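Local coordinates for protein metallo-beta-lactamase (Serratia marcescens, PDB 6K4X) that hydrolyses the beta-lactam ring of antibiotics as a dizinc subclass B3 metallo-beta-lactamase, held here with a thiol-bearing benzoic acid inhibitor, at residues S73-Q85 with D111-K125. Sequence-based numbering, arbitrary orientation.
Sequences SHEDHAGGISAMQ and DPQFGSLSNFPGSAK. With ZN (zinc ion), chain C; ZN (zinc ion), chain B; D0U (4-azanyl-2-sulfanyl-benzoic acid), chain E; SO4 (sulfate ion), chain F.
With CG of His74 set opposite its own carbonyl carbon (chi1 -66°) and CG of Asp111 swung away from its backbone N (chi1 -170°), imidazole and carboxylate meet from opposite directions. His74 NE2 donates to Asp111 OD2 at 2.7 Å, almost straight and close to the ring plane, reaching the oxygen on its syn side. Across the same ring, His74 ND1 binds a zinc ion at 2.1 Å, a site completed by His72, His150 and the inhibitor sulfur. The imidazole is thus gripped at both nitrogens, which fixes its rotation, and the carboxylate probably makes it a stronger zinc donor. Leu117 lays CD2 over one face of the His74 ring, 4.0 Å from its centroid, as a CH-pi contact. Asp111 is itself positioned by an Asx turn, its OD1 accepting from Gln113 N, while water 1 ties OD2 to Ser73 OG.

Farther along, Phe120 inserts its ring beside the short helix 75-78: CE2 packs on Ala78 CB at 3.8 Å, and the ring edge faces Ser73 O. Gly79 CA lies 3.9 Å from Phe120 CB. Waters 2 and 3 link Glu75 to Ser118, one joining Glu75 N to Ser118 O, the other Glu75 OE2 to Ser118 N. Ser82 OG then donates to Gly122 O at 2.7 Å, from above the carbonyl plane, and water 5 joins Ala78 O and Ser82 N to Pro121 O.

The loop before strand 126-129 thus packs against residues 74-77, which with His72 form the HxHxDH zinc-binding motif of the metallo-beta-lactamase fold, with Asp111 as second-shell carboxylate behind zinc-binding His74.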
ATOM      1  N   SER A  73      -4.575  -7.294   2.171  1.00  6.30           N
ATOM      2  CA  SER A  73      -4.150  -8.674   2.366  1.00  6.29           C
ATOM      3  C   SER A  73      -4.436  -9.542   1.142  1.00  6.37           C
ATOM      4  O   SER A  73      -5.152 -10.544   1.242  1.00  7.17           O
ATOM      5  CB  SER A  73      -4.836  -9.196   3.595  1.00  7.05           C
ATOM      6  OG  SER A  73      -6.235  -8.931   3.563  1.00  8.42           O
ATOM      7  N   HIS A  74      -3.823  -9.164   0.004  1.00  6.13           N
ATOM      8  CA  HIS A  74      -3.748 -10.050  -1.158  1.00  6.40           C
ATOM      9  C   HIS A  74      -2.281 -10.363  -1.426  1.00  6.34           C
ATOM     10  O   HIS A  74      -1.389  -9.635  -0.994  1.00  6.80           O
ATOM     11  CB  HIS A  74      -4.373  -9.424  -2.405  1.00  6.21           C
ATOM     12  CG  HIS A  74      -5.845  -9.237  -2.280  1.00  6.29           C
ATOM     13  ND1 HIS A  74      -6.544  -8.291  -2.968  1.00  6.37           N
ATOM     14  CD2 HIS A  74      -6.745  -9.943  -1.565  1.00  6.37           C
ATOM     15  CE1 HIS A  74      -7.814  -8.412  -2.649  1.00  5.70           C
ATOM     16  NE2 HIS A  74      -7.967  -9.407  -1.803  1.00  6.36           N
ATOM     17  N   GLU A  75      -2.055 -11.479  -2.108  1.00  6.33           N
ATOM     18  CA  GLU A  75      -0.724 -12.056  -2.273  1.00  6.79           C
ATOM     19  C   GLU A  75       0.269 -11.089  -2.920  1.00  6.86           C
ATOM     20  O   GLU A  75       1.471 -11.228  -2.695  1.00  7.69           O
ATOM     21  CB  GLU A  75      -0.817 -13.359  -3.057  1.00  9.05           C
ATOM     22  CG  GLU A  75      -1.142 -13.181  -4.535  1.00 11.99           C
ATOM     23  CD  GLU A  75      -1.153 -14.400  -5.451  1.00 17.15           C
ATOM     24  OE1 GLU A  75      -0.286 -15.264  -5.276  1.00 21.91           O
ATOM     25  OE2 GLU A  75      -2.020 -14.467  -6.361  1.00 21.51           O
ATOM     26  N   ASP A  76      -0.181 -10.204  -3.795  1.00  5.54           N
ATOM     27  CA  ASP A  76       0.731  -9.309  -4.489  1.00  6.02           C
ATOM     28  C   ASP A  76       1.328  -8.231  -3.571  1.00  5.95           C
ATOM     29  O   ASP A  76       2.444  -7.784  -3.835  1.00  7.04           O
ATOM     30  CB  ASP A  76       0.085  -8.698  -5.727  1.00  5.94           C
ATOM     31  CG  ASP A  76      -1.218  -7.948  -5.539  1.00  5.90           C
ATOM     32  OD1 ASP A  76      -1.984  -8.287  -4.610  1.00  7.21           O
ATOM     33  OD2 ASP A  76      -1.470  -7.041  -6.365  1.00  6.36           O
ATOM     34  N   HIS A  77       0.576  -7.777  -2.561  1.00  5.78           N
ATOM     35  CA  HIS A  77       1.072  -6.735  -1.659  1.00  6.14           C
ATOM     36  C   HIS A  77       1.623  -7.324  -0.366  1.00  5.70           C
ATOM     37  O   HIS A  77       2.507  -6.726   0.276  1.00  6.44           O
ATOM     38  CB  HIS A  77      -0.040  -5.741  -1.330  1.00  6.49           C
ATOM     39  CG  HIS A  77      -0.686  -5.220  -2.565  1.00  6.78           C
ATOM     40  ND1 HIS A  77      -0.098  -4.264  -3.383  1.00  6.02           N
ATOM     41  CD2 HIS A  77      -1.812  -5.622  -3.193  1.00  6.17           C
ATOM     42  CE1 HIS A  77      -0.880  -4.102  -4.443  1.00  6.14           C
ATOM     43  NE2 HIS A  77      -1.919  -4.930  -4.375  1.00  6.12           N
ATOM     44  N   ALA A  78       1.005  -8.415   0.090  1.00  5.98           N
ATOM     45  CA  ALA A  78       1.219  -8.981   1.429  1.00  6.25           C
ATOM     46  C   ALA A  78       1.976 -10.310   1.389  1.00  6.21           C
ATOM     47  O   ALA A  78       2.377 -10.812   2.436  1.00  6.40           O
ATOM     48  CB  ALA A  78      -0.090  -9.199   2.154  1.00  6.41           C
ATOM     49  N   GLY A  79       2.166 -10.893   0.208  1.00  5.93           N
ATOM     50  CA  GLY A  79       2.781 -12.203   0.129  1.00  6.64           C
ATOM     51  C   GLY A  79       4.169 -12.247   0.724  1.00  6.42           C
ATOM     52  O   GLY A  79       4.583 -13.309   1.212  1.00  7.71           O
ATOM     53  N   GLY A  80       4.896 -11.124   0.681  1.00  6.31           N
ATOM     54  CA  GLY A  80       6.238 -11.053   1.197  1.00  6.30           C
ATOM     55  C   GLY A  80       6.322 -10.628   2.650  1.00  6.07           C
ATOM     56  O   GLY A  80       7.426 -10.566   3.197  1.00  7.07           O
ATOM     57  N   ILE A  81       5.198 -10.255   3.265  1.00  6.22           N
ATOM     58  CA  ILE A  81       5.242  -9.713   4.594  1.00  6.38           C
ATOM     59  C   ILE A  81       5.779 -10.729   5.597  1.00  6.22           C
ATOM     60  O   ILE A  81       6.579 -10.369   6.448  1.00  6.41           O
ATOM     61  CB  ILE A  81       3.888  -9.128   5.029  1.00  6.34           C
ATOM     62  CG1 ILE A  81       3.628  -7.857   4.212  1.00  6.56           C
ATOM     63  CG2 ILE A  81       3.884  -8.871   6.535  1.00  7.40           C
ATOM     64  CD1 ILE A  81       2.306  -7.199   4.477  1.00  7.95           C
ATOM     65  N   SER A  82       5.330 -11.981   5.510  1.00  6.72           N
ATOM     66  CA  SER A  82       5.739 -12.955   6.515  1.00  6.92           C
ATOM     67  C   SER A  82       7.260 -13.112   6.532  1.00  6.90           C
ATOM     68  O   SER A  82       7.898 -13.145   7.581  1.00  7.59           O
ATOM     69  CB  SER A  82       5.062 -14.268   6.272  1.00  7.40           C
ATOM     70  OG  SER A  82       5.507 -15.247   7.205  1.00  8.57           O
ATOM     71  N   ALA A  83       7.839 -13.234   5.340  1.00  7.16           N
ATOM     72  CA  ALA A  83       9.273 -13.395   5.212  1.00  7.42           C
ATOM     73  C   ALA A  83       9.993 -12.151   5.740  1.00  7.18           C
ATOM     74  O   ALA A  83      11.012 -12.248   6.435  1.00  8.53           O
ATOM     75  CB  ALA A  83       9.675 -13.696   3.791  1.00  8.49           C
ATOM     76  N   MET A  84       9.502 -10.967   5.380  1.00  7.36           N
ATOM     77  CA  MET A  84      10.101  -9.722   5.872  1.00  7.08           C
ATOM     78  C   MET A  84       9.962  -9.622   7.397  1.00  7.12           C
ATOM     79  O   MET A  84      10.872  -9.137   8.076  1.00  7.24           O
ATOM     80  CB  MET A  84       9.466  -8.513   5.197  1.00  7.43           C
ATOM     81  CG  MET A  84       9.804  -8.343   3.710  1.00  8.89           C
ATOM     82  SD  MET A  84      11.556  -8.325   3.319  1.00 10.57           S
ATOM     83  CE  MET A  84      12.163  -7.230   4.613  1.00  9.62           C
ATOM     84  N   GLN A  85       8.843 -10.066   7.959  1.00  6.66           N
ATOM     85  CA  GLN A  85       8.629 -10.039   9.411  1.00  7.22           C
ATOM     86  C   GLN A  85       9.704 -10.895  10.095  1.00  6.79           C
ATOM     87  O   GLN A  85      10.309 -10.495  11.063  1.00  7.95           O
ATOM     88  CB  GLN A  85       7.218 -10.524   9.729  1.00  7.12           C
ATOM     89  CG  GLN A  85       6.799 -10.300  11.178  1.00  7.55           C
ATOM     90  CD  GLN A  85       7.489 -11.227  12.148  1.00  7.85           C
ATOM     91  OE1 GLN A  85       7.644 -12.425  11.897  1.00  8.78           O
ATOM     92  NE2 GLN A  85       7.908 -10.685  13.275  1.00  8.81           N
ATOM     93  N   ASP A 111     -14.573 -11.182   0.753  1.00  8.99           N
ATOM     94  CA  ASP A 111     -13.760 -10.523  -0.280  1.00  7.89           C
ATOM     95  C   ASP A 111     -14.435 -10.732  -1.624  1.00  7.87           C
ATOM     96  O   ASP A 111     -14.739 -11.864  -1.981  1.00  8.18           O
ATOM     97  CB  ASP A 111     -12.353 -11.101  -0.255  1.00  7.96           C
ATOM     98  CG  ASP A 111     -11.350 -10.344  -1.106  1.00  7.39           C
ATOM     99  OD1 ASP A 111     -11.627 -10.100  -2.292  1.00  7.64           O
ATOM    100  OD2 ASP A 111     -10.284 -10.019  -0.555  1.00  7.75           O
ATOM    101  N   PRO A 112     -14.706  -9.672  -2.414  1.00  8.04           N
ATOM    102  CA  PRO A 112     -15.321  -9.867  -3.726  1.00  7.57           C
ATOM    103  C   PRO A 112     -14.572 -10.856  -4.625  1.00  6.69           C
ATOM    104  O   PRO A 112     -15.199 -11.498  -5.460  1.00  7.47           O
ATOM    105  CB  PRO A 112     -15.298  -8.463  -4.333  1.00  8.35           C
ATOM    106  CG  PRO A 112     -15.382  -7.545  -3.121  1.00  9.60           C
ATOM    107  CD  PRO A 112     -14.548  -8.248  -2.074  1.00  8.66           C
ATOM    108  N   GLN A 113     -13.247 -10.978  -4.468  1.00  7.03           N
ATOM    109  CA  GLN A 113     -12.473 -11.918  -5.258  1.00  7.04           C
ATOM    110  C   GLN A 113     -12.471 -13.337  -4.690  1.00  7.24           C
ATOM    111  O   GLN A 113     -11.864 -14.227  -5.300  1.00  8.09           O
ATOM    112  CB  GLN A 113     -11.044 -11.408  -5.431  1.00  6.61           C
ATOM    113  CG  GLN A 113     -10.944 -10.186  -6.318  1.00  7.33           C
ATOM    114  CD  GLN A 113      -9.504  -9.779  -6.492  1.00  7.31           C
ATOM    115  OE1 GLN A 113      -8.774 -10.360  -7.295  1.00  9.22           O
ATOM    116  NE2 GLN A 113      -9.034  -8.826  -5.706  1.00  8.06           N
ATOM    117  N   PHE A 114     -13.111 -13.585  -3.553  1.00  7.01           N
ATOM    118  CA  PHE A 114     -13.109 -14.917  -2.973  1.00  7.72           C
ATOM    119  C   PHE A 114     -13.613 -15.939  -3.995  1.00  8.15           C
ATOM    120  O   PHE A 114     -14.671 -15.764  -4.633  1.00  9.25           O
ATOM    121  CB  PHE A 114     -14.007 -14.964  -1.739  1.00  7.99           C
ATOM    122  CG  PHE A 114     -13.978 -16.281  -1.014  1.00  8.65           C
ATOM    123  CD1 PHE A 114     -12.962 -16.564  -0.113  1.00 10.09           C
ATOM    124  CD2 PHE A 114     -14.968 -17.223  -1.222  1.00  9.96           C
ATOM    125  CE1 PHE A 114     -12.949 -17.769   0.579  1.00 11.47           C
ATOM    126  CE2 PHE A 114     -14.926 -18.438  -0.553  1.00 10.79           C
ATOM    127  CZ  PHE A 114     -13.926 -18.706   0.352  1.00 11.90           C
ATOM    128  N   GLY A 115     -12.834 -17.010  -4.135  1.00  8.71           N
ATOM    129  CA  GLY A 115     -13.041 -18.029  -5.169  1.00 10.51           C
ATOM    130  C   GLY A 115     -11.947 -17.978  -6.213  1.00 11.14           C
ATOM    131  O   GLY A 115     -11.731 -18.960  -6.951  1.00 14.47           O
ATOM    132  N   SER A 116     -11.251 -16.840  -6.294  1.00 10.09           N
ATOM    133  CA  SER A 116     -10.293 -16.597  -7.356  0.50  9.86           C
ATOM    134  C   SER A 116      -8.936 -16.147  -6.801  1.00 10.47           C
ATOM    135  O   SER A 116      -8.014 -15.894  -7.568  1.00 13.67           O
ATOM    136  CB  SER A 116     -10.827 -15.603  -8.361  0.50  9.24           C
ATOM    137  OG  SER A 116     -10.846 -14.288  -7.822  0.50  8.83           O
ATOM    138  N   LEU A 117      -8.784 -16.089  -5.475  1.00  9.54           N
ATOM    139  CA  LEU A 117      -7.547 -15.580  -4.874  1.00  9.39           C
ATOM    140  C   LEU A 117      -6.586 -16.730  -4.584  1.00  9.73           C
ATOM    141  O   LEU A 117      -7.024 -17.833  -4.245  1.00 12.87           O
ATOM    142  CB  LEU A 117      -7.850 -14.823  -3.578  1.00  8.75           C
ATOM    143  CG  LEU A 117      -8.621 -13.523  -3.762  1.00  8.43           C
ATOM    144  CD1 LEU A 117      -9.266 -13.082  -2.454  1.00  9.42           C
ATOM    145  CD2 LEU A 117      -7.708 -12.441  -4.321  1.00  9.71           C
ATOM    146  N   SER A 118      -5.289 -16.430  -4.651  1.00  9.75           N
ATOM    147  CA  SER A 118      -4.275 -17.384  -4.258  1.00  9.80           C
ATOM    148  C   SER A 118      -3.830 -17.076  -2.831  1.00  8.24           C
ATOM    149  O   SER A 118      -3.610 -15.923  -2.462  1.00  9.31           O
ATOM    150  CB  SER A 118      -3.106 -17.360  -5.200  1.00 13.56           C
ATOM    151  OG  SER A 118      -3.516 -17.698  -6.519  1.00 19.97           O
ATOM    152  N   ASN A 119      -3.660 -18.113  -2.028  1.00  8.38           N
ATOM    153  CA  ASN A 119      -3.177 -17.967  -0.673  1.00  7.94           C
ATOM    154  C   ASN A 119      -1.721 -17.516  -0.668  1.00  7.17           C
ATOM    155  O   ASN A 119      -1.015 -17.631  -1.669  1.00  9.36           O
ATOM    156  CB  ASN A 119      -3.295 -19.269   0.108  1.00  8.33           C
ATOM    157  CG  ASN A 119      -4.721 -19.761   0.222  1.00  9.32           C
ATOM    158  OD1 ASN A 119      -5.688 -19.032   0.013  1.00 10.27           O
ATOM    159  ND2 ASN A 119      -4.854 -21.010   0.622  1.00 11.54           N
ATOM    160  N   PHE A 120      -1.273 -17.018   0.472  1.00  7.39           N
ATOM    161  CA  PHE A 120       0.084 -16.578   0.625  1.00  6.89           C
ATOM    162  C   PHE A 120       0.555 -16.921   2.031  1.00  7.72           C
ATOM    163  O   PHE A 120      -0.219 -17.377   2.878  1.00  7.81           O
ATOM    164  CB  PHE A 120       0.186 -15.087   0.286  1.00  7.02           C
ATOM    165  CG  PHE A 120      -0.667 -14.176   1.137  1.00  7.30           C
ATOM    166  CD1 PHE A 120      -1.965 -13.867   0.761  1.00  7.84           C
ATOM    167  CD2 PHE A 120      -0.166 -13.630   2.305  1.00  7.77           C
ATOM    168  CE1 PHE A 120      -2.745 -13.029   1.542  1.00  8.44           C
ATOM    169  CE2 PHE A 120      -0.956 -12.815   3.097  1.00  8.17           C
ATOM    170  CZ  PHE A 120      -2.234 -12.501   2.701  1.00  8.13           C
ATOM    171  N   PRO A 121       1.852 -16.763   2.344  1.00  8.04           N
ATOM    172  CA  PRO A 121       2.331 -17.203   3.648  1.00  8.87           C
ATOM    173  C   PRO A 121       1.774 -16.348   4.793  1.00  8.24           C
ATOM    174  O   PRO A 121       1.831 -15.116   4.754  1.00  8.34           O
ATOM    175  CB  PRO A 121       3.851 -17.052   3.526  1.00  9.12           C
ATOM    176  CG  PRO A 121       4.110 -17.154   2.048  1.00  9.83           C
ATOM    177  CD  PRO A 121       2.952 -16.420   1.421  1.00  8.60           C
ATOM    178  N   GLY A 122       1.281 -17.007   5.839  1.00  7.42           N
ATOM    179  CA  GLY A 122       0.803 -16.318   7.007  1.00  7.96           C
ATOM    180  C   GLY A 122       1.942 -15.690   7.778  1.00  7.89           C
ATOM    181  O   GLY A 122       3.058 -16.228   7.819  1.00  7.92           O
ATOM    182  N   SER A 123       1.669 -14.547   8.398  1.00  7.55           N
ATOM    183  CA  SER A 123       2.671 -13.811   9.144  0.50  7.87           C
ATOM    184  C   SER A 123       2.438 -13.938  10.656  1.00  8.84           C
ATOM    185  O   SER A 123       1.315 -14.028  11.119  1.00  9.52           O
ATOM    186  CB  SER A 123       2.704 -12.369   8.701  0.50  7.81           C
ATOM    187  OG  SER A 123       3.715 -11.625   9.375  0.50  8.01           O
ATOM    188  N   ALA A 124       3.543 -13.878  11.408  1.00  8.36           N
ATOM    189  CA  ALA A 124       3.538 -13.653  12.838  1.00  9.14           C
ATOM    190  C   ALA A 124       3.400 -12.161  13.166  1.00  7.83           C
ATOM    191  O   ALA A 124       3.632 -11.293  12.321  1.00  8.10           O
ATOM    192  CB  ALA A 124       4.804 -14.213  13.448  1.00  9.60           C
ATOM    193  N   LYS A 125       3.028 -11.873  14.419  1.00  8.10           N
ATOM    194  CA  LYS A 125       3.113 -10.549  15.018  1.00  8.51           C
ATOM    195  C   LYS A 125       2.218  -9.532  14.296  1.00  7.22           C
ATOM    196  O   LYS A 125       2.583  -8.350  14.144  1.00  8.76           O
ATOM    197  CB  LYS A 125       4.555 -10.028  15.041  1.00 10.04           C
ATOM    198  CG  LYS A 125       5.538 -10.833  15.874  1.00 13.84           C
ATOM    199  CD  LYS A 125       6.554  -9.941  16.563  1.00 16.08           C
ATOM    200  CE  LYS A 125       5.971  -9.352  17.827  1.00 19.64           C
ATOM    201  NZ  LYS A 125       6.982  -8.607  18.606  1.00 19.94           N
TER
HETATM  202 ZN    ZN C 302      -2.925  -5.623  -5.994  1.00  6.45          ZN
HETATM  203 ZN    ZN B 301      -5.862  -6.628  -3.985  1.00  6.27          ZN
HETATM  204  O2  D0U E 304      -4.693  -4.202  -5.956  1.00  6.85           O
HETATM  205  C7  D0U E 304      -5.516  -4.153  -6.895  1.00  6.52           C
HETATM  206  O1  D0U E 304      -6.044  -3.065  -7.268  1.00  7.73           O
HETATM  207  C3  D0U E 304      -5.938  -5.384  -7.615  1.00  6.68           C
HETATM  208  C2  D0U E 304      -6.670  -5.180  -8.817  1.00  7.58           C
HETATM  209  C4  D0U E 304      -5.640  -6.689  -7.182  1.00  6.72           C
HETATM  210  S1  D0U E 304      -4.691  -7.189  -5.855  1.00  6.27           S
HETATM  211  C5  D0U E 304      -6.138  -7.752  -7.970  1.00  7.61           C
HETATM  212  C6  D0U E 304      -6.874  -7.555  -9.140  1.00  8.26           C
HETATM  213  N1  D0U E 304      -7.311  -8.629  -9.905  1.00 11.20           N
HETATM  214  C1  D0U E 304      -7.109  -6.276  -9.559  1.00  8.04           C
HETATM  215  S   SO4 F 305       1.959 -13.419  17.636  1.00 15.16           S
HETATM  216  O1  SO4 F 305       0.694 -12.831  17.241  1.00 17.03           O
HETATM  217  O2  SO4 F 305       1.527 -14.589  18.474  1.00 14.69           O
HETATM  218  O3  SO4 F 305       2.848 -13.908  16.537  1.00 15.88           O
HETATM  219  O4  SO4 F 305       2.796 -12.502  18.406  1.00 17.38           O
HETATM  220  O   HOH W   1      -8.511 -10.295   1.776  1.00 14.29           O
HETATM  221  O   HOH W   2      -4.242 -13.230  -2.793  1.00  8.62           O
HETATM  222  O   HOH W   3      -4.705 -13.616  -5.551  1.00 14.42           O
HETATM  223  O   HOH W   4       0.447 -17.008  -3.675  1.00 22.89           O
HETATM  224  O   HOH W   5       2.902 -12.725   4.245  1.00 10.28           O
HETATM  225  O   HOH W   6       6.253 -13.966  10.072  1.00  9.34           O